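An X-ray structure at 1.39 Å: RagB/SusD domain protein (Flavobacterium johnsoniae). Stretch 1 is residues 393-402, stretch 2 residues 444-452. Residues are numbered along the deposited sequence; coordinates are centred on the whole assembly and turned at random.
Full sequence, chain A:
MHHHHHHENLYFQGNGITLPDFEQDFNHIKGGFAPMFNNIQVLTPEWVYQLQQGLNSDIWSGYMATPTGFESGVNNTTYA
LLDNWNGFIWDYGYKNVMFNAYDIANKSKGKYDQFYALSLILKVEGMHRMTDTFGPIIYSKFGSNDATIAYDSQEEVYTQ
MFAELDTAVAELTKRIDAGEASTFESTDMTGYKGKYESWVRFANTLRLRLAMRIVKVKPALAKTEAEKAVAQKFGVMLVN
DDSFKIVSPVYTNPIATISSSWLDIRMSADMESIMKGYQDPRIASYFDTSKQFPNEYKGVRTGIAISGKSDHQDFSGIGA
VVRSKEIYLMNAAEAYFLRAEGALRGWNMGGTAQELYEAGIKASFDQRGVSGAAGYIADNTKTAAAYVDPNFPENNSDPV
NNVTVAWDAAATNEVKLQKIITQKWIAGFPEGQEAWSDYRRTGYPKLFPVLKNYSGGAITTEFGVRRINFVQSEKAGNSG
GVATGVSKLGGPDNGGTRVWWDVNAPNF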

ATOM      1  N   PRO A 393     -11.524  29.680 -21.078  1.00 19.61           N
ATOM      2  CA  PRO A 393     -10.217  29.834 -20.430  1.00 22.49           C
ATOM      3  C   PRO A 393     -10.153  29.250 -19.019  1.00 20.32           C
ATOM      4  O   PRO A 393      -9.050  29.042 -18.514  1.00 19.99           O
ATOM      5  CB  PRO A 393     -10.003  31.357 -20.408  1.00 24.10           C
ATOM      6  CG  PRO A 393     -11.367  31.949 -20.596  1.00 25.41           C
ATOM      7  CD  PRO A 393     -12.114  30.979 -21.457  1.00 20.99           C
ATOM      8  N   GLU A 394     -11.301  28.982 -18.403  1.00 18.54           N
ATOM      9  CA  GLU A 394     -11.307  28.334 -17.097  1.00 20.88           C
ATOM     10  C   GLU A 394     -10.664  26.950 -17.174  1.00 19.77           C
ATOM     11  O   GLU A 394     -10.285  26.384 -16.153  1.00 19.44           O
ATOM     12  CB  GLU A 394     -12.728  28.240 -16.522  1.00 22.44           C
ATOM     13  CG  GLU A 394     -13.702  27.371 -17.319  1.00 24.75           C
ATOM     14  CD  GLU A 394     -14.541  28.161 -18.315  1.00 24.95           C
ATOM     15  OE1 GLU A 394     -14.044  29.175 -18.856  1.00 25.19           O
ATOM     16  OE2 GLU A 394     -15.703  27.764 -18.554  1.00 26.85           O
ATOM     17  N   ASN A 395     -10.527  26.421 -18.389  1.00 18.63           N
ATOM     18  CA  ASN A 395      -9.917  25.106 -18.590  1.00 17.65           C
ATOM     19  C   ASN A 395      -8.426  25.162 -18.904  1.00 16.88           C
ATOM     20  O   ASN A 395      -7.802  24.125 -19.138  1.00 17.17           O
ATOM     21  CB  ASN A 395     -10.651  24.346 -19.694  1.00 16.44           C
ATOM     22  CG  ASN A 395     -12.091  24.051 -19.333  1.00 15.17           C
ATOM     23  OD1 ASN A 395     -12.430  23.900 -18.158  1.00 18.42           O
ATOM     24  ND2 ASN A 395     -12.947  23.957 -20.346  1.00 16.44           N
ATOM     25  N   ASN A 396      -7.858  26.367 -18.913  1.00 16.38           N
ATOM     26  CA  ASN A 396      -6.445  26.554 -19.239  1.00 18.16           C
ATOM     27  C   ASN A 396      -5.515  26.009 -18.163  1.00 14.87           C
ATOM     28  O   ASN A 396      -5.910  25.855 -17.004  1.00 18.10           O
ATOM     29  CB  ASN A 396      -6.121  28.040 -19.438  1.00 18.77           C
ATOM     30  CG  ASN A 396      -6.774  28.631 -20.669  1.00 19.91           C
ATOM     31  OD1 ASN A 396      -7.532  27.963 -21.372  1.00 17.99           O
ATOM     32  ND2 ASN A 396      -6.494  29.905 -20.926  1.00 23.60           N
ATOM     33  N   SER A 397      -4.272  25.731 -18.547  1.00 15.43           N
ATOM     34  CA  SER A 397      -3.253  25.375 -17.566  1.00 15.20           C
ATOM     35  C   SER A 397      -1.836  25.660 -18.041  1.00 14.48           C
ATOM     36  O   SER A 397      -1.522  25.481 -19.217  1.00 15.87           O
ATOM     37  CB  SER A 397      -3.352  23.892 -17.205  1.00 16.39           C
ATOM     38  OG  SER A 397      -2.413  23.568 -16.192  1.00 16.20           O
ATOM     39  N   ASP A 398      -0.979  26.075 -17.110  1.00 15.71           N
ATOM     40  CA  ASP A 398       0.460  26.058 -17.340  1.00 16.97           C
ATOM     41  C   ASP A 398       0.873  24.603 -17.538  1.00 16.43           C
ATOM     42  O   ASP A 398       0.213  23.692 -17.029  1.00 15.48           O
ATOM     43  CB  ASP A 398       1.218  26.615 -16.129  1.00 19.46           C
ATOM     44  CG  ASP A 398       0.949  28.087 -15.883  1.00 27.88           C
ATOM     45  OD1 ASP A 398       0.584  28.798 -16.841  1.00 29.22           O
ATOM     46  OD2 ASP A 398       1.123  28.531 -14.727  1.00 29.70           O
ATOM     47  N   PRO A 399       1.968  24.371 -18.265  1.00 14.60           N
ATOM     48  CA  PRO A 399       2.420  22.991 -18.462  1.00 13.66           C
ATOM     49  C   PRO A 399       2.833  22.342 -17.143  1.00 14.63           C
ATOM     50  O   PRO A 399       3.269  23.036 -16.220  1.00 16.06           O
ATOM     51  CB  PRO A 399       3.636  23.149 -19.378  1.00 15.87           C
ATOM     52  CG  PRO A 399       4.127  24.544 -19.117  1.00 16.84           C
ATOM     53  CD  PRO A 399       2.898  25.356 -18.850  1.00 14.84           C
ATOM     54  N   VAL A 400       2.688  21.022 -17.058  1.00 13.04           N
ATOM     55  CA  VAL A 400       3.106  20.280 -15.866  1.00 14.60           C
ATOM     56  C   VAL A 400       4.228  19.268 -16.113  1.00 13.08           C
ATOM     57  O   VAL A 400       4.980  18.964 -15.190  1.00 13.06           O
ATOM     58  CB  VAL A 400       1.917  19.569 -15.160  1.00 13.53           C
ATOM     59  CG1 VAL A 400       0.959  20.595 -14.569  1.00 15.42           C
ATOM     60  CG2 VAL A 400       1.187  18.621 -16.110  1.00 13.71           C
ATOM     61  N   ASN A 401       4.346  18.729 -17.328  1.00 13.05           N
ATOM     62  CA  ASN A 401       5.410  17.758 -17.591  1.00 12.06           C
ATOM     63  C   ASN A 401       6.636  18.499 -18.109  1.00 13.37           C
ATOM     64  O   ASN A 401       6.890  18.580 -19.321  1.00 15.01           O
ATOM     65  CB  ASN A 401       4.966  16.658 -18.567  1.00 11.76           C
ATOM     66  CG  ASN A 401       5.812  15.397 -18.441  1.00 10.55           C
ATOM     67  OD1 ASN A 401       6.000  14.875 -17.341  1.00 11.19           O
ATOM     68  ND2 ASN A 401       6.342  14.917 -19.553  1.00 11.83           N
ATOM     69  N   ASN A 402       7.380  19.071 -17.173  1.00 13.38           N
ATOM     70  CA  ASN A 402       8.408  20.043 -17.518  1.00 12.85           C
ATOM     71  C   ASN A 402       9.779  19.403 -17.539  1.00 14.70           C
ATOM     72  O   ASN A 402      10.571  19.530 -16.609  1.00 19.50           O
ATOM     73  CB  ASN A 402       8.322  21.237 -16.570  1.00 17.00           C
ATOM     74  CG  ASN A 402       6.950  21.882 -16.597  1.00 15.34           C
ATOM     75  OD1 ASN A 402       6.336  22.009 -17.661  1.00 17.77           O
ATOM     76  ND2 ASN A 402       6.447  22.269 -15.430  1.00 19.56           N
ATOM     77  N   TYR A 444       4.290   9.430 -13.745  1.00  8.49           N
ATOM     78  CA  TYR A 444       4.763  10.076 -14.970  1.00  9.12           C
ATOM     79  C   TYR A 444       3.984   9.564 -16.181  1.00  9.98           C
ATOM     80  O   TYR A 444       3.444   8.461 -16.152  1.00  9.38           O
ATOM     81  CB  TYR A 444       6.256   9.784 -15.174  1.00  9.53           C
ATOM     82  CG  TYR A 444       7.156  10.296 -14.068  1.00  9.88           C
ATOM     83  CD1 TYR A 444       7.027  11.592 -13.586  1.00 10.17           C
ATOM     84  CD2 TYR A 444       8.136   9.481 -13.517  1.00  8.83           C
ATOM     85  CE1 TYR A 444       7.859  12.069 -12.566  1.00 10.67           C
ATOM     86  CE2 TYR A 444       8.966   9.940 -12.496  1.00  8.14           C
ATOM     87  CZ  TYR A 444       8.823  11.233 -12.033  1.00 10.11           C
ATOM     88  OH  TYR A 444       9.652  11.690 -11.024  1.00 13.01           O
ATOM     89  N   PRO A 445       3.894  10.374 -17.249  1.00  8.68           N
ATOM     90  CA  PRO A 445       4.277  11.786 -17.212  1.00  9.57           C
ATOM     91  C   PRO A 445       3.324  12.551 -16.301  1.00 10.31           C
ATOM     92  O   PRO A 445       2.265  12.031 -15.932  1.00  9.89           O
ATOM     93  CB  PRO A 445       4.064  12.229 -18.662  1.00 11.01           C
ATOM     94  CG  PRO A 445       2.906  11.381 -19.130  1.00  9.34           C
ATOM     95  CD  PRO A 445       3.167  10.030 -18.487  1.00  9.63           C
ATOM     96  N   LYS A 446       3.702  13.765 -15.912  1.00 10.19           N
ATOM     97  CA  LYS A 446       2.797  14.625 -15.162  1.00 10.65           C
ATOM     98  C   LYS A 446       1.584  14.948 -16.040  1.00 10.41           C
ATOM     99  O   LYS A 446       1.736  15.269 -17.221  1.00 10.88           O
ATOM    100  CB  LYS A 446       3.497  15.925 -14.738  1.00 12.16           C
ATOM    101  CG  LYS A 446       4.818  15.732 -13.992  1.00 14.14           C
ATOM    102  CD  LYS A 446       4.658  14.923 -12.716  1.00 15.58           C
ATOM    103  CE  LYS A 446       3.861  15.677 -11.667  1.00 17.12           C
ATOM    104  NZ  LYS A 446       3.957  15.017 -10.327  1.00 22.53           N
ATOM    105  N   LEU A 447       0.393  14.853 -15.454  1.00 10.39           N
ATOM    106  CA  LEU A 447      -0.868  15.089 -16.160  1.00 10.81           C
ATOM    107  C   LEU A 447      -1.665  16.221 -15.519  1.00 11.33           C
ATOM    108  O   LEU A 447      -1.557  16.477 -14.320  1.00 11.84           O
ATOM    109  CB  LEU A 447      -1.721  13.810 -16.161  1.00 10.30           C
ATOM    110  CG  LEU A 447      -1.113  12.557 -16.799  1.00  9.76           C
ATOM    111  CD1 LEU A 447      -2.045  11.360 -16.628  1.00 11.79           C
ATOM    112  CD2 LEU A 447      -0.783  12.781 -18.277  1.00 10.90           C
ATOM    113  N   PHE A 448      -2.496  16.894 -16.308  1.00 10.70           N
ATOM    114  CA  PHE A 448      -3.346  17.946 -15.751  1.00 11.96           C
ATOM    115  C   PHE A 448      -4.403  17.353 -14.823  1.00 12.97           C
ATOM    116  O   PHE A 448      -5.130  16.437 -15.209  1.00 12.45           O
ATOM    117  CB  PHE A 448      -4.053  18.728 -16.867  1.00 11.14           C
ATOM    118  CG  PHE A 448      -3.119  19.448 -17.806  1.00 12.48           C
ATOM    119  CD1 PHE A 448      -2.114  20.272 -17.320  1.00 12.86           C
ATOM    120  CD2 PHE A 448      -3.262  19.312 -19.176  1.00 12.52           C
ATOM    121  CE1 PHE A 448      -1.266  20.942 -18.184  1.00 13.81           C
ATOM    122  CE2 PHE A 448      -2.414  19.977 -20.048  1.00 13.83           C
ATOM    123  CZ  PHE A 448      -1.420  20.792 -19.552  1.00 11.64           C
ATOM    124  N   PRO A 449      -4.517  17.888 -13.599  1.00 11.52           N
ATOM    125  CA  PRO A 449      -5.550  17.402 -12.675  1.00 11.68           C
ATOM    126  C   PRO A 449      -6.959  17.769 -13.143  1.00 13.49           C
ATOM    127  O   PRO A 449      -7.149  18.767 -13.843  1.00 13.09           O
ATOM    128  CB  PRO A 449      -5.219  18.124 -11.365  1.00 13.03           C
ATOM    129  CG  PRO A 449      -4.454  19.350 -11.788  1.00 17.86           C
ATOM    130  CD  PRO A 449      -3.635  18.885 -12.968  1.00 14.05           C
ATOM    131  N   VAL A 450      -7.951  16.973 -12.770  1.00 11.34           N
ATOM    132  CA  VAL A 450      -9.330  17.310 -13.114  1.00 11.04           C
ATOM    133  C   VAL A 450      -9.747  18.597 -12.405  1.00 13.11           C
ATOM    134  O   VAL A 450      -9.190  18.955 -11.366  1.00 12.98           O
ATOM    135  CB  VAL A 450     -10.335  16.170 -12.786  1.00 11.07           C
ATOM    136  CG1 VAL A 450      -9.997  14.914 -13.583  1.00 12.30           C
ATOM    137  CG2 VAL A 450     -10.389  15.882 -11.278  1.00 13.09           C
ATOM    138  N   LEU A 451     -10.721  19.294 -12.986  1.00 13.35           N
ATOM    139  CA  LEU A 451     -11.268  20.517 -12.400  1.00 13.23           C
ATOM    140  C   LEU A 451     -12.565  20.233 -11.660  1.00 15.81           C
ATOM    141  O   LEU A 451     -12.977  21.016 -10.803  1.00 16.83           O
ATOM    142  CB  LEU A 451     -11.515  21.563 -13.486  1.00 14.88           C
ATOM    143  CG  LEU A 451     -10.240  22.047 -14.167  1.00 16.80           C
ATOM    144  CD1 LEU A 451     -10.565  23.005 -15.313  1.00 18.60           C
ATOM    145  CD2 LEU A 451      -9.317  22.700 -13.155  1.00 18.90           C
ATOM    146  N   LYS A 452     -13.210  19.120 -12.004  1.00 12.94           N
ATOM    147  CA  LYS A 452     -14.437  18.686 -11.347  1.00 14.45           C
ATOM    148  C   LYS A 452     -14.254  17.263 -10.825  1.00 13.93           C
ATOM    149  O   LYS A 452     -13.874  16.356 -11.575  1.00 13.17           O
ATOM    150  CB  LYS A 452     -15.624  18.732 -12.317  1.00 16.00           C
ATOM    151  CG  LYS A 452     -15.983  20.127 -12.842  1.00 16.01           C
ATOM    152  CD  LYS A 452     -16.414  21.043 -11.704  1.00 18.77           C
ATOM    153  CE  LYS A 452     -16.982  22.359 -12.214  1.00 25.18           C
ATOM    154  NZ  LYS A 452     -17.533  23.182 -11.095  1.00 31.44           N
TER

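Neither stretch forms a regular strand where they meet; the chain segments run nearly antiparallel, with end-to-end vectors (CA 394 to 401 against CA 445 to 451) 166° apart, and bury 444 Å² in total. The backbones are close at one end, 4.7 Å between the CA atoms of N401 and K446, and wider at the other, 7.8 Å between those of N395 and L451.

P445, preceded by a cis peptide bond, places its CB 3.5 Å from N401 OD1. That same oxygen accepts the sole hydrogen bond across the contact, from K446 N at 2.9 Å with an N-H...O angle of 154°; the link is thus side chain to backbone, and no backbone-to-backbone hydrogen bond joins the stretches. K446 points its CB toward stretch 1, 3.4 Å from V400 O, while the end of its chain leads away.

The CA-to-CB bond of L447 points away from stretch 1, and its carbonyl C lies 3.8 Å from V400 CG2. F448 starts sideways, but its ring reaches in: D398 O, near the ring plane, faces the weakly positive C-H edge, 3.3 Å from F448 CE1, and also accepts a hydrogen bond from S397 OG (2.8 Å). V400 CG2 adds apolar contact with F448 CD1 at 3.9 Å.

Beyond P449 and V450, which make no contact, the CA-to-CB bond of L451 points toward stretch 1; its CD1 methyl makes van der Waals contact, without hydrogen bonding, 3.5 Å from both E394 O and N395 OD1.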